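Local coordinates for monoacylglycerol lipase (Palaeococcus ferrophilus, PDB 6QE2), which probably hydrolyses monoacylglycerols to free fatty acid and glycerol, at residues F84-G89 / A109-L114; G23-R28 / A45-G50. All coordinates share one frame; numbering follows the deposited sequence.

How the contacts relate
Both contacts are buried and both reach the central mixed sheet. Contact 1 lies near the centre of the chain, about 3 Å from it between centres, and joins neighbouring parallel strands 82-86 and 106-110, so backbone bonds dominate. Contact 2 sits farther out, about 10 Å from that centre, where the loop after strand 15-19 meets the end of strand 42-46; there a carboxylate, a serine and a water do the work that strand pairing does in contact 1. The two touch: His86 CD2 lies 3.6 Å from Glu24 OE2, and Leu88 CG packs 3.7 Å from Trp48 CH2. Strand 15-19 lies between 42-46 and 82-86 in the sheet.

Contact 1: residues F84-G89 / A109-L114. With LDA (lauryl dimethylamine-N-oxide), chain D.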
ATOM      1  N   PHE A  84       6.065   4.857   0.827  1.00 22.51           N
ATOM      2  CA  PHE A  84       4.803   4.835   1.558  1.00 20.24           C
ATOM      3  C   PHE A  84       3.795   4.046   0.742  1.00 18.65           C
ATOM      4  O   PHE A  84       3.537   4.390  -0.416  1.00 21.63           O
ATOM      5  CB  PHE A  84       4.258   6.242   1.827  1.00 18.52           C
ATOM      6  CG  PHE A  84       2.907   6.227   2.483  1.00 22.31           C
ATOM      7  CD1 PHE A  84       2.800   6.143   3.857  1.00 26.60           C
ATOM      8  CD2 PHE A  84       1.743   6.245   1.727  1.00 25.05           C
ATOM      9  CE1 PHE A  84       1.562   6.094   4.469  1.00 31.35           C
ATOM     10  CE2 PHE A  84       0.502   6.200   2.336  1.00 26.27           C
ATOM     11  CZ  PHE A  84       0.415   6.126   3.706  1.00 25.52           C
ATOM     12  N   GLY A  85       3.207   3.018   1.343  1.00 20.35           N
ATOM     13  CA  GLY A  85       2.215   2.215   0.653  1.00 21.39           C
ATOM     14  C   GLY A  85       1.045   1.908   1.562  1.00 23.33           C
ATOM     15  O   GLY A  85       1.193   1.794   2.779  1.00 21.31           O
ATOM     16  N   HIS A  86      -0.136   1.783   0.955  1.00 22.57           N
ATOM     17  CA  HIS A  86      -1.356   1.469   1.691  1.00 22.69           C
ATOM     18  C   HIS A  86      -1.992   0.192   1.154  1.00 23.35           C
ATOM     19  O   HIS A  86      -2.199   0.059  -0.057  1.00 22.63           O
ATOM     20  CB  HIS A  86      -2.359   2.620   1.615  1.00 22.72           C
ATOM     21  CG  HIS A  86      -3.723   2.251   2.106  1.00 22.35           C
ATOM     22  ND1 HIS A  86      -4.004   2.058   3.443  1.00 23.42           N
ATOM     23  CD2 HIS A  86      -4.877   2.017   1.440  1.00 27.23           C
ATOM     24  CE1 HIS A  86      -5.277   1.730   3.578  1.00 28.34           C
ATOM     25  NE2 HIS A  86      -5.828   1.693   2.378  1.00 27.31           N
ATOM     26  N   SER A  87      -2.298  -0.733   2.067  1.00 23.26           N
ATOM     27  CA  SER A  87      -3.043  -1.978   1.771  1.00 26.52           C
ATOM     28  C   SER A  87      -2.260  -2.852   0.796  1.00 22.32           C
ATOM     29  O   SER A  87      -1.168  -3.337   1.162  1.00 23.84           O
ATOM     30  CB  SER A  87      -4.439  -1.541   1.311  1.00 31.80           C
ATOM     31  OG  SER A  87      -5.318  -2.682   1.426  1.00 34.33           O
ATOM     32  N   LEU A  88      -2.796  -3.154  -0.407  1.00 21.75           N
ATOM     33  CA  LEU A  88      -1.971  -3.782  -1.443  1.00 21.94           C
ATOM     34  C   LEU A  88      -0.658  -3.011  -1.618  1.00 23.40           C
ATOM     35  O   LEU A  88       0.419  -3.610  -1.794  1.00 21.83           O
ATOM     36  CB  LEU A  88      -2.757  -3.840  -2.744  1.00 23.94           C
ATOM     37  CG  LEU A  88      -1.938  -4.286  -3.954  1.00 32.79           C
ATOM     38  CD1 LEU A  88      -1.393  -5.689  -3.758  1.00 32.83           C
ATOM     39  CD2 LEU A  88      -2.819  -4.278  -5.208  1.00 36.11           C
ATOM     40  N   GLY A  89      -0.715  -1.686  -1.515  1.00 23.93           N
ATOM     41  CA  GLY A  89       0.521  -0.923  -1.689  1.00 20.43           C
ATOM     42  C   GLY A  89       1.439  -1.069  -0.486  1.00 20.79           C
ATOM     43  O   GLY A  89       2.666  -1.090  -0.629  1.00 22.93           O
ATOM     44  N   ALA A 109       4.220   1.534   5.943  1.00 21.13           N
ATOM     45  CA  ALA A 109       3.130   0.714   5.428  1.00 22.71           C
ATOM     46  C   ALA A 109       1.870   0.997   6.233  1.00 21.69           C
ATOM     47  O   ALA A 109       1.837   0.769   7.446  1.00 23.66           O
ATOM     48  CB  ALA A 109       3.487  -0.772   5.478  1.00 21.15           C
ATOM     49  N   SER A 110       0.852   1.526   5.561  1.00 22.51           N
ATOM     50  CA  SER A 110      -0.466   1.741   6.138  1.00 23.87           C
ATOM     51  C   SER A 110      -1.335   0.528   5.836  1.00 18.42           C
ATOM     52  O   SER A 110      -1.519   0.176   4.669  1.00 21.10           O
ATOM     53  CB  SER A 110      -1.086   3.015   5.565  1.00 26.87           C
ATOM     54  OG  SER A 110      -2.501   2.980   5.611  1.00 26.29           O
ATOM     55  N   SER A 111      -1.883  -0.096   6.886  1.00 24.14           N
ATOM     56  CA  SER A 111      -2.750  -1.268   6.759  1.00 25.05           C
ATOM     57  C   SER A 111      -2.254  -2.267   5.715  1.00 22.37           C
ATOM     58  O   SER A 111      -3.015  -2.630   4.811  1.00 23.31           O
ATOM     59  CB  SER A 111      -4.174  -0.832   6.398  1.00 23.38           C
ATOM     60  OG  SER A 111      -4.697   0.084   7.352  1.00 26.01           O
ATOM     61  N   PRO A 112      -1.002  -2.721   5.780  1.00 21.69           N
ATOM     62  CA  PRO A 112      -0.494  -3.605   4.725  1.00 21.48           C
ATOM     63  C   PRO A 112      -1.219  -4.943   4.728  1.00 23.48           C
ATOM     64  O   PRO A 112      -1.645  -5.449   5.772  1.00 25.63           O
ATOM     65  CB  PRO A 112       0.989  -3.769   5.079  1.00 21.88           C
ATOM     66  CG  PRO A 112       1.053  -3.509   6.553  1.00 23.69           C
ATOM     67  CD  PRO A 112       0.012  -2.468   6.822  1.00 22.61           C
ATOM     68  N   ALA A 113      -1.384  -5.497   3.530  1.00 20.17           N
ATOM     69  CA  ALA A 113      -2.092  -6.766   3.343  1.00 22.04           C
ATOM     70  C   ALA A 113      -1.165  -7.904   3.752  1.00 25.48           C
ATOM     71  O   ALA A 113      -0.407  -8.442   2.945  1.00 26.23           O
ATOM     72  CB  ALA A 113      -2.554  -6.904   1.894  1.00 22.68           C
ATOM     73  N   LEU A 114      -1.227  -8.281   5.036  1.00 23.70           N
ATOM     74  CA  LEU A 114      -0.341  -9.291   5.601  1.00 21.78           C
ATOM     75  C   LEU A 114      -1.091 -10.471   6.211  1.00 25.04           C
ATOM     76  O   LEU A 114      -0.452 -11.414   6.698  1.00 26.53           O
ATOM     77  CB  LEU A 114       0.568  -8.657   6.663  1.00 27.21           C
ATOM     78  CG  LEU A 114       1.549  -7.610   6.127  1.00 23.51           C
ATOM     79  CD1 LEU A 114       2.201  -6.858   7.266  1.00 21.83           C
ATOM     80  CD2 LEU A 114       2.605  -8.274   5.254  1.00 23.55           C
TER
HETATM   81  N1  LDA D 302      -6.310  -5.922  -0.238  1.00 50.61           N
HETATM   82  O1  LDA D 302      -5.242  -5.314  -0.381  1.00 56.81           O
HETATM   83  CM1 LDA D 302      -7.391  -5.122  -0.799  1.00 56.64           C
HETATM   84  CM2 LDA D 302      -6.537  -6.170   1.180  1.00 39.38           C
HETATM   85  C1  LDA D 302      -6.250  -7.187  -0.939  1.00 46.96           C
HETATM   86  C2  LDA D 302      -7.671  -7.687  -1.088  1.00 35.48           C
HETATM   87  C3  LDA D 302      -7.711  -8.817  -2.095  1.00 42.11           C
HETATM   88  C4  LDA D 302      -9.096  -9.435  -2.141  1.00 48.25           C
HETATM   89  C5  LDA D 302      -9.074 -10.731  -2.927  1.00 56.10           C
HETATM   90  C6  LDA D 302     -10.477 -11.136  -3.337  1.00 50.53           C
HETATM   91  C7  LDA D 302     -10.455 -12.531  -3.932  1.00 51.21           C
HETATM   92  C8  LDA D 302     -10.744 -12.475  -5.417  1.00 50.67           C
HETATM   93  C9  LDA D 302      -9.717 -13.271  -6.196  1.00 49.58           C
HETATM   94  C10 LDA D 302     -10.353 -14.508  -6.813  1.00 63.25           C
HETATM   95  C11 LDA D 302      -9.456 -15.114  -7.880  1.00 53.18           C
HETATM   96  C12 LDA D 302      -8.596 -14.055  -8.521  1.00 49.40           C
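His86 and Ser110 face each other as partners in parallel strands, their side chains on the same face of the sheet. From CB, with CG anti to the backbone N (chi1 168°), the imidazole passes alongside Ser110: CB stands 4.0 Å and CG 3.8 Å from Ser110 OG, and ND1 closes to a 2.8 Å hydrogen bond with that OG, near the ring plane. CE1 goes on to touch Ser111 CB at 4.0 Å, CD2 is turned to Glu24, and Ser87 CB rests over one ring face, toward its rim. At the tip NE2 bonds to a bound glycerol; the ring meets Phe236 edge-to-face, and His233 at an inclined angle. An alanine at His86 would probably leave Ser110 OG without this mate and open a gap beside Ser111.

Along the backbones, Ser110 N gives a 2.8 Å bond to Gly85 O and Ser87 N a 2.9 Å bond to Ser110 O, both nearly straight. Past the strand ends, Ala113 N reaches Ser87 O at 3.2 Å from above the carbonyl plane. Ser87 OG bonds to His233, and it lies 3.2 Å from O1 of the detergent lauryl dimethylamine-N-oxide.

Bonded through its backbone to the end of strand 106-110 and the loop after it, Ser87, at phi 63°, makes the tight strand-to-helix turn of a GxSxG nucleophile elbow, consistent with the catalytic serine of an alpha/beta-hydrolase.

Contact 2: residues G23-R28 / A45-G50; sequences GEHSGR and AFDWPG
Asp47 OD1 is gripped twice by one residue: Ser26 OG donates to it at 2.6 Å and Ser26 N at 2.8 Å. The two donors come in on the syn side but from opposite faces of the carboxylate plane, each some 30° or more out of it, so OD1 is straddled. Ser26 can do this because its OG sits between its own backbone N and carbonyl carbon (chi1 61°), which turns hydroxyl and amide toward the same acceptor. For its part, Asp47 has CG beside its backbone N (chi1 -73°), and the carboxylate swings across to the loop.

The other oxygen, OD2, takes a 2.6 Å bond from a water that also lies 3.0 Å from His25 ND1, and it accepts from Lys53 N as well. With both oxygens engaged by donors, the carboxylate is held against rotation, and such a setting is likely to stabilise its negative charge. The His25 ring is steadied by more than the water: Arg28 CG lies over one face, offset toward the rim, and NE2 bonds to Asp162.

Apolar contact is slight: Ser26 CB meets Ala45 CB at 3.9 Å, setting the loop against the end of the strand. The same Ser26 CB lies 3.6 Å from the carbonyl oxygen of Phe46. Within the loop, Arg28 NH1 makes a 2.8 Å salt bridge to Glu24 OE1, and the same nitrogen pairs with Glu234.

The bonds to Ser26 N and OG pin the short 3-10 turn that leads into helix 30-38: one aspartate side chain joins the loop after strand 15-19 to the end of strand 42-46, in the region of loops following the strands of an alpha/beta-hydrolase sheet.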
ATOM      1  N   GLY A  23      -7.707  -1.190  -6.510  1.00 29.64           N
ATOM      2  CA  GLY A  23      -8.951  -0.536  -6.887  1.00 25.02           C
ATOM      3  C   GLY A  23      -8.960   0.972  -6.729  1.00 30.96           C
ATOM      4  O   GLY A  23      -9.939   1.606  -7.138  1.00 27.58           O
ATOM      5  N   GLU A  24      -7.973   1.564  -6.050  1.00 26.05           N
ATOM      6  CA  GLU A  24      -7.950   3.021  -5.882  1.00 23.49           C
ATOM      7  C   GLU A  24      -6.859   3.620  -6.757  1.00 27.22           C
ATOM      8  O   GLU A  24      -6.555   3.083  -7.851  1.00 24.15           O
ATOM      9  CB  GLU A  24      -7.786   3.343  -4.397  1.00 23.86           C
ATOM     10  CG  GLU A  24      -6.418   2.871  -3.854  1.00 26.22           C
ATOM     11  CD  GLU A  24      -6.011   3.571  -2.558  1.00 27.53           C
ATOM     12  OE1 GLU A  24      -6.762   4.437  -2.060  1.00 33.30           O
ATOM     13  OE2 GLU A  24      -4.970   3.177  -2.008  1.00 26.62           O
ATOM     14  N   HIS A  25      -6.335   4.780  -6.349  1.00 26.25           N
ATOM     15  CA  HIS A  25      -5.421   5.503  -7.228  1.00 25.84           C
ATOM     16  C   HIS A  25      -4.773   6.583  -6.387  1.00 25.46           C
ATOM     17  O   HIS A  25      -5.192   6.859  -5.268  1.00 23.84           O
ATOM     18  CB  HIS A  25      -6.124   6.140  -8.461  1.00 26.03           C
ATOM     19  CG  HIS A  25      -7.213   7.082  -8.082  1.00 30.84           C
ATOM     20  ND1 HIS A  25      -7.020   8.453  -8.010  1.00 27.90           N
ATOM     21  CD2 HIS A  25      -8.484   6.851  -7.682  1.00 30.80           C
ATOM     22  CE1 HIS A  25      -8.153   9.018  -7.616  1.00 34.06           C
ATOM     23  NE2 HIS A  25      -9.051   8.061  -7.406  1.00 34.44           N
ATOM     24  N   SER A  26      -3.734   7.213  -6.950  1.00 24.53           N
ATOM     25  CA  SER A  26      -2.927   8.122  -6.142  1.00 27.25           C
ATOM     26  C   SER A  26      -3.631   9.443  -5.858  1.00 32.16           C
ATOM     27  O   SER A  26      -3.225  10.155  -4.935  1.00 26.67           O
ATOM     28  CB  SER A  26      -1.580   8.379  -6.823  1.00 25.48           C
ATOM     29  OG  SER A  26      -1.755   8.985  -8.097  1.00 28.10           O
ATOM     30  N   GLY A  27      -4.691   9.769  -6.600  1.00 28.96           N
ATOM     31  CA  GLY A  27      -5.390  11.021  -6.372  1.00 29.75           C
ATOM     32  C   GLY A  27      -6.128  11.100  -5.050  1.00 32.70           C
ATOM     33  O   GLY A  27      -6.513  12.201  -4.643  1.00 29.63           O
ATOM     34  N   ARG A  28      -6.306   9.976  -4.356  1.00 28.51           N
ATOM     35  CA  ARG A  28      -6.974  10.007  -3.065  1.00 28.07           C
ATOM     36  C   ARG A  28      -6.065  10.490  -1.944  1.00 34.10           C
ATOM     37  O   ARG A  28      -6.533  10.645  -0.814  1.00 36.04           O
ATOM     38  CB  ARG A  28      -7.509   8.617  -2.710  1.00 30.53           C
ATOM     39  CG  ARG A  28      -8.499   8.055  -3.707  1.00 27.63           C
ATOM     40  CD  ARG A  28      -9.080   6.749  -3.178  1.00 22.81           C
ATOM     41  NE  ARG A  28      -9.936   6.965  -2.012  1.00 28.36           N
ATOM     42  CZ  ARG A  28     -10.028   6.121  -0.987  1.00 31.48           C
ATOM     43  NH1 ARG A  28      -9.292   5.021  -0.965  1.00 28.60           N
ATOM     44  NH2 ARG A  28     -10.843   6.382   0.026  1.00 30.12           N
ATOM     45  N   ALA A  45       4.288  10.159  -7.224  1.00 24.19           N
ATOM     46  CA  ALA A  45       3.060   9.382  -7.258  1.00 28.22           C
ATOM     47  C   ALA A  45       2.915   8.708  -8.611  1.00 27.19           C
ATOM     48  O   ALA A  45       3.372   9.221  -9.636  1.00 24.88           O
ATOM     49  CB  ALA A  45       1.840  10.268  -6.986  1.00 27.71           C
ATOM     50  N   PHE A  46       2.268   7.549  -8.610  1.00 24.09           N
ATOM     51  CA  PHE A  46       1.923   6.892  -9.859  1.00 21.92           C
ATOM     52  C   PHE A  46       0.647   6.104  -9.624  1.00 20.97           C
ATOM     53  O   PHE A  46       0.309   5.763  -8.492  1.00 23.26           O
ATOM     54  CB  PHE A  46       3.041   5.960 -10.364  1.00 21.81           C
ATOM     55  CG  PHE A  46       3.243   4.725  -9.509  1.00 25.38           C
ATOM     56  CD1 PHE A  46       4.056   4.760  -8.385  1.00 26.39           C
ATOM     57  CD2 PHE A  46       2.601   3.536  -9.825  1.00 25.42           C
ATOM     58  CE1 PHE A  46       4.233   3.628  -7.599  1.00 24.76           C
ATOM     59  CE2 PHE A  46       2.767   2.401  -9.037  1.00 25.73           C
ATOM     60  CZ  PHE A  46       3.585   2.452  -7.922  1.00 25.24           C
ATOM     61  N   ASP A  47      -0.062   5.820 -10.708  1.00 25.69           N
ATOM     62  CA  ASP A  47      -1.202   4.919 -10.661  1.00 27.02           C
ATOM     63  C   ASP A  47      -0.777   3.579 -11.241  1.00 24.61           C
ATOM     64  O   ASP A  47      -0.154   3.527 -12.306  1.00 24.85           O
ATOM     65  CB  ASP A  47      -2.398   5.502 -11.419  1.00 26.51           C
ATOM     66  CG  ASP A  47      -3.057   6.655 -10.670  1.00 26.97           C
ATOM     67  OD1 ASP A  47      -2.643   6.939  -9.525  1.00 26.53           O
ATOM     68  OD2 ASP A  47      -3.995   7.278 -11.214  1.00 29.80           O
ATOM     69  N   TRP A  48      -1.059   2.501 -10.505  1.00 22.27           N
ATOM     70  CA  TRP A  48      -0.738   1.158 -10.965  1.00 22.18           C
ATOM     71  C   TRP A  48      -1.334   0.892 -12.340  1.00 20.89           C
ATOM     72  O   TRP A  48      -2.362   1.482 -12.697  1.00 24.85           O
ATOM     73  CB  TRP A  48      -1.300   0.102 -10.020  1.00 19.20           C
ATOM     74  CG  TRP A  48      -0.667  -0.077  -8.675  1.00 20.41           C
ATOM     75  CD1 TRP A  48      -0.435   0.882  -7.727  1.00 24.51           C
ATOM     76  CD2 TRP A  48      -0.287  -1.324  -8.083  1.00 20.58           C
ATOM     77  NE1 TRP A  48       0.100   0.308  -6.597  1.00 23.92           N
ATOM     78  CE2 TRP A  48       0.196  -1.047  -6.788  1.00 25.47           C
ATOM     79  CE3 TRP A  48      -0.302  -2.652  -8.527  1.00 23.41           C
ATOM     80  CZ2 TRP A  48       0.668  -2.046  -5.935  1.00 23.18           C
ATOM     81  CZ3 TRP A  48       0.160  -3.645  -7.676  1.00 22.58           C
ATOM     82  CH2 TRP A  48       0.644  -3.336  -6.396  1.00 26.77           C
ATOM     83  N   PRO A  49      -0.747  -0.018 -13.112  1.00 24.39           N
ATOM     84  CA  PRO A  49      -1.429  -0.515 -14.312  1.00 29.74           C
ATOM     85  C   PRO A  49      -2.830  -0.990 -13.954  1.00 29.44           C
ATOM     86  O   PRO A  49      -3.047  -1.586 -12.895  1.00 24.87           O
ATOM     87  CB  PRO A  49      -0.537  -1.673 -14.770  1.00 29.98           C
ATOM     88  CG  PRO A  49       0.816  -1.372 -14.193  1.00 28.71           C
ATOM     89  CD  PRO A  49       0.558  -0.663 -12.894  1.00 27.26           C
ATOM     90  N   GLY A  50      -3.791  -0.687 -14.823  1.00 25.85           N
ATOM     91  CA  GLY A  50      -5.158  -1.095 -14.551  1.00 27.77           C
ATOM     92  C   GLY A  50      -5.824  -0.337 -13.431  1.00 29.87           C
ATOM     93  O   GLY A  50      -6.815  -0.816 -12.868  1.00 28.39           O
TER
HETATM   94  O   HOH W   1      -4.999   9.394 -10.046  1.00 30.40           O